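Local atomic coordinates of GTPase HflX (Sulfolobus solfataricus P2, PDB entry 2QTF), a protein that hydrolyses GTP, for which it is specific, and associates with the 50S ribosomal subunit, perhaps acting in protein synthesis or ribosome biogenesis. Residues T268-F282 and K312-Y324. Residues are numbered along the deposited sequence; the frame is centred on the assembly and turned at random.
Sequences TFSENLLIETLQSSF and KLDLVEKLSKELY
Leu278 and Leu319 lie alongside each other, pointing opposite ways, where helices 271-282 and 312-323 pack side by side, running the same way with axes 10.2 Å apart at closest approach and crossing at -28°. Leu278 CD1 lies against Leu319 CD2 and the CA of Val316, while Leu278 CD2 meets Ser320 OG at 3.5 Å. One turn earlier, Ile275 CG2 touches Leu319 CD2 at 3.7 Å, the two side chains nearly perpendicular, and Leu274 CG rests on Val316 CG2. On the outer flank, Leu315 CD2 is met by the aliphatic part and OE1 of Glu271.

Phe282 fills the C-terminal end, among Leu323, Ser320 and Tyr324. Phe282 CD1 approaches Tyr324 CB at 3.5 Å, and Phe282 CD2 touches Leu323 CD1. The Phe282 and Tyr324 rings are tilted by only 23° but so far offset, with centroids 5.7 Å from each other, that little of one lies over the other. Ser320 OG sits at the Phe282 ring edge, near its plane; it donates to Val316 O (2.6 Å), which also accepts from Ser320 N on the opposite face of the carbonyl. Tyr324 OH is hydrogen-bonded to Lys293 O.

At the other end, one hydrogen bond joins the segments. The Lys312 chain kinks at chi2 (-139°) and again before NZ; its CD crosses Leu274 CD2 steeply, and NZ comes within 2.7 Å of Phe269 O, above the carbonyl plane. Ser267 O is a weak second acceptor.

The pair is that of neighbouring helices on one side of the G-domain sheet, covering strands 260-266 and 295-300 in successive beta-alpha-beta crossovers. Apolar contacts along the helices thus do most of the joining, while the lysine ammonium ties the second helix to the backbone just before the first.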
loop_
_atom_site.group_PDB
_atom_site.type_symbol
_atom_site.label_atom_id
_atom_site.label_comp_id
_atom_site.label_asym_id
_atom_site.label_seq_id
_atom_site.Cartn_x
_atom_site.Cartn_y
_atom_site.Cartn_z
ATOM N N THR A 268 11.500 -14.892 -2.241
ATOM C CA THR A 268 12.520 -15.173 -1.230
ATOM C C THR A 268 11.873 -15.818 0.003
ATOM O O THR A 268 12.582 -16.276 0.918
ATOM C CB THR A 268 13.284 -13.943 -0.826
ATOM O OG1 THR A 268 12.441 -13.015 -0.119
ATOM C CG2 THR A 268 13.810 -13.208 -2.088
ATOM N N PHE A 269 10.549 -15.869 0.039
ATOM C CA PHE A 269 9.866 -16.457 1.169
ATOM C C PHE A 269 10.123 -17.984 1.198
ATOM O O PHE A 269 10.108 -18.637 0.147
ATOM C CB PHE A 269 8.341 -16.237 1.077
ATOM C CG PHE A 269 7.882 -14.843 1.449
ATOM C CD1 PHE A 269 8.753 -13.904 1.943
ATOM C CD2 PHE A 269 6.570 -14.491 1.246
ATOM C CE1 PHE A 269 8.301 -12.598 2.300
ATOM C CE2 PHE A 269 6.084 -13.235 1.608
ATOM C CZ PHE A 269 6.963 -12.295 2.119
ATOM N N SER A 270 10.237 -18.537 2.410
ATOM C CA SER A 270 10.326 -20.003 2.619
ATOM C C SER A 270 9.092 -20.619 1.982
ATOM O O SER A 270 8.121 -19.888 1.748
ATOM C CB SER A 270 10.403 -20.305 4.142
ATOM O OG SER A 270 9.139 -20.004 4.786
ATOM N N GLU A 271 9.116 -21.916 1.647
ATOM C CA GLU A 271 7.934 -22.613 1.109
ATOM C C GLU A 271 6.693 -22.472 1.950
ATOM O O GLU A 271 5.650 -22.221 1.395
ATOM C CB GLU A 271 8.186 -24.095 0.656
ATOM C CG GLU A 271 9.048 -24.083 -0.726
ATOM C CD GLU A 271 9.471 -25.468 -1.324
ATOM O OE1 GLU A 271 8.609 -26.165 -1.958
ATOM O OE2 GLU A 271 10.699 -25.828 -1.202
ATOM N N ASN A 272 6.794 -22.551 3.270
ATOM C CA ASN A 272 5.575 -22.454 4.100
ATOM C C ASN A 272 4.972 -21.019 4.087
ATOM O O ASN A 272 3.769 -20.861 4.011
ATOM C CB ASN A 272 5.795 -23.044 5.533
ATOM C CG ASN A 272 6.106 -24.653 5.501
ATOM O OD1 ASN A 272 7.068 -25.132 6.124
ATOM N ND2 ASN A 272 5.325 -25.415 4.720
ATOM N N LEU A 273 5.821 -20.003 4.148
ATOM C CA LEU A 273 5.397 -18.612 4.066
ATOM C C LEU A 273 4.838 -18.296 2.647
ATOM O O LEU A 273 3.907 -17.523 2.488
ATOM C CB LEU A 273 6.535 -17.666 4.455
ATOM C CG LEU A 273 6.233 -16.157 4.592
ATOM C CD1 LEU A 273 5.004 -15.815 5.476
ATOM C CD2 LEU A 273 7.411 -15.384 5.073
ATOM N N LEU A 274 5.427 -18.878 1.624
ATOM C CA LEU A 274 4.956 -18.653 0.261
ATOM C C LEU A 274 3.557 -19.209 0.201
ATOM O O LEU A 274 2.599 -18.627 -0.356
ATOM C CB LEU A 274 5.920 -19.429 -0.674
ATOM C CG LEU A 274 6.221 -19.082 -2.088
ATOM C CD1 LEU A 274 6.185 -17.536 -2.361
ATOM C CD2 LEU A 274 7.536 -19.786 -2.508
ATOM N N ILE A 275 3.372 -20.365 0.834
ATOM C CA ILE A 275 2.029 -20.974 0.753
ATOM C C ILE A 275 0.976 -20.081 1.439
ATOM O O ILE A 275 -0.114 -19.864 0.934
ATOM C CB ILE A 275 2.018 -22.387 1.434
ATOM C CG1 ILE A 275 2.747 -23.415 0.549
ATOM C CG2 ILE A 275 0.572 -22.856 1.694
ATOM C CD1 ILE A 275 3.136 -24.647 1.338
ATOM N N GLU A 276 1.317 -19.654 2.623
ATOM C CA GLU A 276 0.457 -18.766 3.441
ATOM C C GLU A 276 0.196 -17.476 2.679
ATOM O O GLU A 276 -0.913 -16.966 2.670
ATOM C CB GLU A 276 1.179 -18.377 4.754
ATOM C CG GLU A 276 1.427 -19.562 5.761
ATOM C CD GLU A 276 2.199 -19.049 7.049
ATOM O OE1 GLU A 276 2.068 -17.803 7.307
ATOM O OE2 GLU A 276 2.935 -19.856 7.786
ATOM N N THR A 277 1.235 -16.889 2.100
ATOM C CA THR A 277 1.020 -15.591 1.355
ATOM C C THR A 277 0.024 -15.752 0.183
ATOM O O THR A 277 -0.883 -14.940 -0.063
ATOM C CB THR A 277 2.385 -15.029 0.909
ATOM O OG1 THR A 277 3.160 -14.904 2.095
ATOM C CG2 THR A 277 2.257 -13.601 0.365
ATOM N N LEU A 278 0.193 -16.836 -0.554
ATOM C CA LEU A 278 -0.754 -17.175 -1.625
ATOM C C LEU A 278 -2.078 -17.480 -1.123
ATOM O O LEU A 278 -3.063 -17.040 -1.658
ATOM C CB LEU A 278 -0.239 -18.382 -2.473
ATOM C CG LEU A 278 0.851 -18.180 -3.534
ATOM C CD1 LEU A 278 1.188 -19.552 -4.028
ATOM C CD2 LEU A 278 0.300 -17.396 -4.761
ATOM N N GLN A 279 -2.173 -18.296 -0.083
ATOM C CA GLN A 279 -3.526 -18.523 0.426
ATOM C C GLN A 279 -4.181 -17.231 0.910
ATOM O O GLN A 279 -5.331 -17.024 0.595
ATOM C CB GLN A 279 -3.558 -19.631 1.545
ATOM C CG GLN A 279 -3.344 -21.043 1.012
ATOM C CD GLN A 279 -2.902 -21.964 2.112
ATOM O OE1 GLN A 279 -2.373 -21.492 3.152
ATOM N NE2 GLN A 279 -3.072 -23.304 1.882
ATOM N N SER A 280 -3.490 -16.357 1.622
ATOM C CA SER A 280 -4.178 -15.057 1.992
ATOM C C SER A 280 -4.450 -14.184 0.811
ATOM O O SER A 280 -5.434 -13.478 0.815
ATOM C CB SER A 280 -3.355 -14.111 2.954
ATOM O OG SER A 280 -2.764 -14.927 3.965
ATOM N N SER A 281 -3.492 -14.085 -0.138
ATOM C CA SER A 281 -3.714 -13.185 -1.344
ATOM C C SER A 281 -5.016 -13.555 -2.001
ATOM O O SER A 281 -5.870 -12.683 -2.317
ATOM C CB SER A 281 -2.551 -13.309 -2.351
ATOM O OG SER A 281 -1.357 -12.876 -1.741
ATOM N N PHE A 282 -5.197 -14.856 -2.257
ATOM C CA PHE A 282 -6.451 -15.286 -2.936
ATOM C C PHE A 282 -7.696 -15.220 -2.085
ATOM O O PHE A 282 -8.792 -14.920 -2.583
ATOM C CB PHE A 282 -6.257 -16.729 -3.552
ATOM C CG PHE A 282 -5.366 -16.738 -4.812
ATOM C CD1 PHE A 282 -5.815 -16.091 -5.975
ATOM C CD2 PHE A 282 -4.094 -17.274 -4.779
ATOM C CE1 PHE A 282 -5.014 -16.023 -7.146
ATOM C CE2 PHE A 282 -3.278 -17.210 -5.941
ATOM C CZ PHE A 282 -3.762 -16.619 -7.136
ATOM N N LYS A 312 9.997 -23.621 -6.277
ATOM C CA LYS A 312 9.136 -22.488 -5.879
ATOM C C LYS A 312 8.120 -22.252 -6.946
ATOM O O LYS A 312 6.949 -22.206 -6.677
ATOM C CB LYS A 312 9.967 -21.230 -5.697
ATOM C CG LYS A 312 10.893 -21.344 -4.557
ATOM C CD LYS A 312 10.930 -20.079 -3.786
ATOM C CE LYS A 312 12.175 -20.011 -3.001
ATOM N NZ LYS A 312 11.830 -19.739 -1.633
ATOM N N LEU A 313 8.578 -22.147 -8.194
ATOM C CA LEU A 313 7.669 -21.814 -9.311
ATOM C C LEU A 313 6.645 -22.910 -9.446
ATOM O O LEU A 313 5.479 -22.678 -9.670
ATOM C CB LEU A 313 8.503 -21.625 -10.613
ATOM C CG LEU A 313 7.741 -21.172 -11.839
ATOM C CD1 LEU A 313 7.301 -19.718 -11.652
ATOM C CD2 LEU A 313 8.719 -21.273 -13.087
ATOM N N ASP A 314 7.058 -24.169 -9.339
ATOM C CA ASP A 314 6.074 -25.195 -9.531
ATOM C C ASP A 314 5.028 -25.257 -8.366
ATOM O O ASP A 314 3.847 -25.412 -8.607
ATOM C CB ASP A 314 6.755 -26.551 -9.675
ATOM C CG ASP A 314 5.750 -27.644 -10.023
ATOM O OD1 ASP A 314 5.709 -28.657 -9.269
ATOM O OD2 ASP A 314 4.955 -27.449 -11.003
ATOM N N LEU A 315 5.496 -25.140 -7.133
ATOM C CA LEU A 315 4.609 -24.910 -5.951
ATOM C C LEU A 315 3.584 -23.781 -6.148
ATOM O O LEU A 315 2.375 -23.956 -6.030
ATOM C CB LEU A 315 5.489 -24.554 -4.757
ATOM C CG LEU A 315 4.749 -24.198 -3.456
ATOM C CD1 LEU A 315 3.744 -25.251 -3.089
ATOM C CD2 LEU A 315 5.771 -24.001 -2.310
ATOM N N VAL A 316 4.095 -22.598 -6.499
ATOM C CA VAL A 316 3.200 -21.432 -6.762
ATOM C C VAL A 316 2.208 -21.686 -7.853
ATOM O O VAL A 316 1.012 -21.345 -7.749
ATOM C CB VAL A 316 4.074 -20.136 -6.999
ATOM C CG1 VAL A 316 3.239 -18.945 -7.446
ATOM C CG2 VAL A 316 4.907 -19.822 -5.738
ATOM N N GLU A 317 2.667 -22.279 -8.947
ATOM C CA GLU A 317 1.743 -22.504 -10.015
ATOM C C GLU A 317 0.672 -23.519 -9.616
ATOM O O GLU A 317 -0.491 -23.289 -9.862
ATOM C CB GLU A 317 2.479 -23.024 -11.284
ATOM C CG GLU A 317 1.449 -23.191 -12.343
ATOM C CD GLU A 317 2.020 -23.580 -13.697
ATOM O OE1 GLU A 317 2.786 -22.757 -14.248
ATOM O OE2 GLU A 317 1.670 -24.694 -14.204
ATOM N N LYS A 318 1.072 -24.653 -9.025
ATOM C CA LYS A 318 0.043 -25.668 -8.584
ATOM C C LYS A 318 -0.919 -25.056 -7.577
ATOM O O LYS A 318 -2.151 -25.171 -7.710
ATOM C CB LYS A 318 0.776 -26.868 -7.973
ATOM C CG LYS A 318 1.521 -27.709 -9.099
ATOM C CD LYS A 318 2.527 -28.809 -8.528
ATOM C CE LYS A 318 2.484 -30.061 -9.448
ATOM N NZ LYS A 318 2.594 -31.300 -8.564
ATOM N N LEU A 319 -0.391 -24.322 -6.588
ATOM C CA LEU A 319 -1.311 -23.792 -5.544
ATOM C C LEU A 319 -2.243 -22.706 -6.063
ATOM O O LEU A 319 -3.480 -22.678 -5.761
ATOM C CB LEU A 319 -0.536 -23.400 -4.284
ATOM C CG LEU A 319 -1.282 -22.887 -3.023
ATOM C CD1 LEU A 319 -2.400 -23.878 -2.522
ATOM C CD2 LEU A 319 -0.353 -22.486 -1.919
ATOM N N SER A 320 -1.690 -21.792 -6.886
ATOM C CA SER A 320 -2.499 -20.718 -7.444
ATOM C C SER A 320 -3.688 -21.303 -8.233
ATOM O O SER A 320 -4.850 -20.820 -8.135
ATOM C CB SER A 320 -1.610 -19.811 -8.355
ATOM O OG SER A 320 -0.506 -19.248 -7.566
ATOM N N LYS A 321 -3.421 -22.351 -9.028
ATOM C CA LYS A 321 -4.537 -22.932 -9.831
ATOM C C LYS A 321 -5.474 -23.738 -8.955
ATOM O O LYS A 321 -6.676 -23.853 -9.287
ATOM C CB LYS A 321 -4.042 -23.827 -10.992
ATOM C CG LYS A 321 -3.369 -23.014 -12.112
ATOM C CD LYS A 321 -2.514 -23.864 -13.126
ATOM C CE LYS A 321 -2.071 -22.980 -14.289
ATOM N NZ LYS A 321 -1.232 -23.718 -15.318
ATOM N N GLU A 322 -4.973 -24.285 -7.853
ATOM C CA GLU A 322 -5.927 -24.849 -6.887
ATOM C C GLU A 322 -6.842 -23.799 -6.241
ATOM O O GLU A 322 -8.003 -24.097 -5.914
ATOM C CB GLU A 322 -5.211 -25.605 -5.798
ATOM C CG GLU A 322 -4.688 -26.929 -6.309
ATOM C CD GLU A 322 -3.964 -27.699 -5.218
ATOM O OE1 GLU A 322 -3.258 -28.701 -5.541
ATOM O OE2 GLU A 322 -4.091 -27.281 -4.038
ATOM N N LEU A 323 -6.323 -22.583 -6.022
ATOM C CA LEU A 323 -7.080 -21.552 -5.330
ATOM C C LEU A 323 -7.950 -20.709 -6.177
ATOM O O LEU A 323 -8.900 -20.120 -5.664
ATOM C CB LEU A 323 -6.173 -20.653 -4.465
ATOM C CG LEU A 323 -5.349 -21.422 -3.446
ATOM C CD1 LEU A 323 -4.130 -20.638 -2.950
ATOM C CD2 LEU A 323 -6.240 -21.811 -2.258
ATOM N N TYR A 324 -7.656 -20.592 -7.475
ATOM C CA TYR A 324 -8.366 -19.614 -8.287
ATOM C C TYR A 324 -8.393 -20.066 -9.772
ATOM O O TYR A 324 -7.406 -20.629 -10.292
ATOM C CB TYR A 324 -7.673 -18.218 -8.119
ATOM C CG TYR A 324 -8.307 -17.089 -8.887
ATOM C CD1 TYR A 324 -9.304 -16.265 -8.293
ATOM C CD2 TYR A 324 -7.914 -16.813 -10.200
ATOM C CE1 TYR A 324 -9.906 -15.229 -9.031
ATOM C CE2 TYR A 324 -8.506 -15.814 -10.928
ATOM C CZ TYR A 324 -9.492 -15.024 -10.343
ATOM O OH TYR A 324 -10.062 -14.018 -11.061
#